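Local coordinates for RagB/SusD family nutrient uptake outer membrane protein (Bacteroides thetaiotaomicron, PDB 7KV2) that probably binds beta-glucan at the cell surface as a SusD-family outer-membrane glycan-binding protein, for uptake of the sugar, at residues 91-96 with 104-109. Residues are numbered along the deposited sequence; the frame is centred on the assembly and turned at random.
Sequences NQPWHL and PTNMIY. With EDO (1,2-ethanediol), chain D.
In this SusD-family fold, a short helix packs against the loop that follows it: P93 and its neighbours on helix 92-98 lie against N106 to I108, just before helix 110-130 begins. Most of the contact falls on N106 and P93. The N106 side chain, with CG anti to the backbone N (chi1 -151°), crosses the proline ring at about a right angle, and its OD1 sits 3.6 Å from P93 CG. The other branch of the amide gives a weak hydrogen bond from N106 ND2 to Q92 OE1 at 3.0 Å, with the two amide planes turned 78° apart. L96 reaches the same residue with CD1, which meets N106 O at 3.7 Å and also lies close to ND2. An alanine at N106 would probably leave Q92 OE1 without this donor and open a gap beside P93 CG. Further along, I108 CG2 packs both against P93 CB and beside the indole of W94, at CD1; M73 of helix 70-75 touches W94 and I108 as well. The backbone N of I108 is buried here with no partner in the model. Behind the loop, an ethanediol, probably from the crystallisation liquor, accepts a hydrogen bond from M107 N at O1. One water bridges the two backbones, donating to P93 O at 3.1 Å and to N106 O at 2.7 Å.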
loop_
_atom_site.group_PDB
_atom_site.type_symbol
_atom_site.label_atom_id
_atom_site.label_comp_id
_atom_site.label_asym_id
_atom_site.label_seq_id
_atom_site.Cartn_x
_atom_site.Cartn_y
_atom_site.Cartn_z
ATOM N N ASN A 91 -8.167 -15.872 9.807
ATOM C CA ASN A 91 -7.963 -14.399 9.773
ATOM C C ASN A 91 -9.342 -13.728 9.871
ATOM O O ASN A 91 -9.672 -12.886 9.068
ATOM C CB ASN A 91 -7.093 -13.925 8.584
ATOM C CG ASN A 91 -5.619 -14.221 8.802
ATOM O OD1 ASN A 91 -5.211 -14.479 9.924
ATOM N ND2 ASN A 91 -4.808 -14.212 7.753
ATOM N N GLN A 92 -10.150 -14.076 10.886
ATOM C CA GLN A 92 -11.553 -13.598 10.969
ATOM C C GLN A 92 -11.623 -12.088 10.926
ATOM O O GLN A 92 -12.553 -11.543 10.336
ATOM C CB GLN A 92 -12.241 -14.127 12.244
ATOM C CG GLN A 92 -13.705 -13.723 12.359
ATOM C CD GLN A 92 -14.361 -14.555 13.437
ATOM O OE1 GLN A 92 -13.731 -14.990 14.404
ATOM N NE2 GLN A 92 -15.636 -14.810 13.245
ATOM N N PRO A 93 -10.698 -11.329 11.571
ATOM C CA PRO A 93 -10.767 -9.877 11.526
ATOM C C PRO A 93 -10.821 -9.362 10.085
ATOM O O PRO A 93 -11.521 -8.351 9.849
ATOM C CB PRO A 93 -9.516 -9.406 12.289
ATOM C CG PRO A 93 -9.187 -10.549 13.190
ATOM C CD PRO A 93 -9.578 -11.789 12.415
ATOM N N TRP A 94 -10.138 -10.040 9.142
ATOM C CA TRP A 94 -10.167 -9.588 7.728
ATOM C C TRP A 94 -11.572 -9.779 7.157
ATOM O O TRP A 94 -12.091 -8.880 6.471
ATOM C CB TRP A 94 -9.186 -10.420 6.896
ATOM C CG TRP A 94 -7.735 -10.335 7.252
ATOM C CD1 TRP A 94 -7.116 -9.865 8.372
ATOM C CD2 TRP A 94 -6.691 -10.865 6.433
ATOM N NE1 TRP A 94 -5.750 -10.031 8.287
ATOM C CE2 TRP A 94 -5.472 -10.687 7.116
ATOM C CE3 TRP A 94 -6.685 -11.455 5.172
ATOM C CZ2 TRP A 94 -4.255 -11.007 6.525
ATOM C CZ3 TRP A 94 -5.487 -11.815 4.610
ATOM C CH2 TRP A 94 -4.292 -11.589 5.286
ATOM N N HIS A 95 -12.160 -10.940 7.433
ATOM C CA HIS A 95 -13.529 -11.268 6.947
ATOM C C HIS A 95 -14.526 -10.256 7.528
ATOM O O HIS A 95 -15.388 -9.702 6.768
ATOM C CB HIS A 95 -13.856 -12.713 7.303
ATOM C CG HIS A 95 -13.087 -13.695 6.530
ATOM N ND1 HIS A 95 -13.420 -13.986 5.214
ATOM C CD2 HIS A 95 -12.028 -14.471 6.862
ATOM C CE1 HIS A 95 -12.585 -14.918 4.780
ATOM N NE2 HIS A 95 -11.734 -15.259 5.760
ATOM N N LEU A 96 -14.376 -9.922 8.802
ATOM C CA LEU A 96 -15.290 -8.931 9.412
ATOM C C LEU A 96 -15.123 -7.557 8.762
ATOM O O LEU A 96 -16.145 -6.936 8.388
ATOM C CB LEU A 96 -15.061 -8.888 10.922
ATOM C CG LEU A 96 -15.301 -10.185 11.683
ATOM C CD1 LEU A 96 -15.054 -9.918 13.171
ATOM C CD2 LEU A 96 -16.700 -10.714 11.487
ATOM N N PRO A 104 -14.485 -4.250 17.957
ATOM C CA PRO A 104 -13.291 -3.866 18.708
ATOM C C PRO A 104 -12.491 -5.019 19.320
ATOM O O PRO A 104 -11.304 -4.878 19.443
ATOM C CB PRO A 104 -13.856 -3.022 19.882
ATOM C CG PRO A 104 -15.194 -2.484 19.398
ATOM C CD PRO A 104 -15.672 -3.470 18.350
ATOM N N THR A 105 -13.162 -6.095 19.735
ATOM C CA THR A 105 -12.547 -7.299 20.333
ATOM C C THR A 105 -12.153 -8.348 19.272
ATOM O O THR A 105 -11.728 -9.423 19.684
ATOM C CB THR A 105 -13.499 -7.903 21.383
ATOM O OG1 THR A 105 -14.725 -8.182 20.718
ATOM C CG2 THR A 105 -13.712 -6.977 22.573
ATOM N N ASN A 106 -12.310 -8.090 17.967
ATOM C CA ASN A 106 -11.886 -9.054 16.907
ATOM C C ASN A 106 -11.410 -8.219 15.715
ATOM O O ASN A 106 -12.022 -8.316 14.634
ATOM C CB ASN A 106 -12.990 -10.034 16.493
ATOM C CG ASN A 106 -12.495 -11.382 15.997
ATOM O OD1 ASN A 106 -11.289 -11.631 15.888
ATOM N ND2 ASN A 106 -13.433 -12.280 15.717
ATOM N N MET A 107 -10.423 -7.366 15.964
ATOM C CA MET A 107 -9.979 -6.339 14.995
ATOM C C MET A 107 -8.486 -6.516 14.727
ATOM O O MET A 107 -7.820 -7.211 15.495
ATOM C CB MET A 107 -10.275 -4.927 15.487
ATOM C CG MET A 107 -11.338 -4.228 14.652
ATOM S SD MET A 107 -10.689 -3.951 12.931
ATOM C CE MET A 107 -9.469 -2.698 13.282
ATOM N N ILE A 108 -8.000 -5.994 13.599
ATOM C CA ILE A 108 -6.548 -6.000 13.338
ATOM C C ILE A 108 -5.922 -5.010 14.324
ATOM O O ILE A 108 -6.577 -3.995 14.686
ATOM C CB ILE A 108 -6.231 -5.728 11.853
ATOM C CG1 ILE A 108 -6.830 -4.434 11.323
ATOM C CG2 ILE A 108 -6.683 -6.930 11.064
ATOM C CD1 ILE A 108 -6.034 -3.814 10.188
ATOM N N TYR A 109 -4.732 -5.338 14.775
ATOM C CA TYR A 109 -3.999 -4.556 15.807
ATOM C C TYR A 109 -2.518 -4.385 15.414
ATOM O O TYR A 109 -1.900 -3.393 15.833
ATOM C CB TYR A 109 -4.240 -5.272 17.141
ATOM C CG TYR A 109 -3.970 -4.488 18.403
ATOM C CD1 TYR A 109 -3.649 -3.142 18.380
ATOM C CD2 TYR A 109 -4.053 -5.125 19.632
ATOM C CE1 TYR A 109 -3.381 -2.453 19.556
ATOM C CE2 TYR A 109 -3.807 -4.441 20.812
ATOM C CZ TYR A 109 -3.461 -3.107 20.770
ATOM O OH TYR A 109 -3.227 -2.400 21.923
HETATM C C1 EDO D . -8.028 -6.382 18.992
HETATM O O1 EDO D . -9.269 -6.942 18.779
HETATM C C2 EDO D . -7.677 -6.404 20.430
HETATM O O2 EDO D . -8.387 -5.419 21.145
HETATM O O HOH W 1 -12.542 -6.879 12.420
#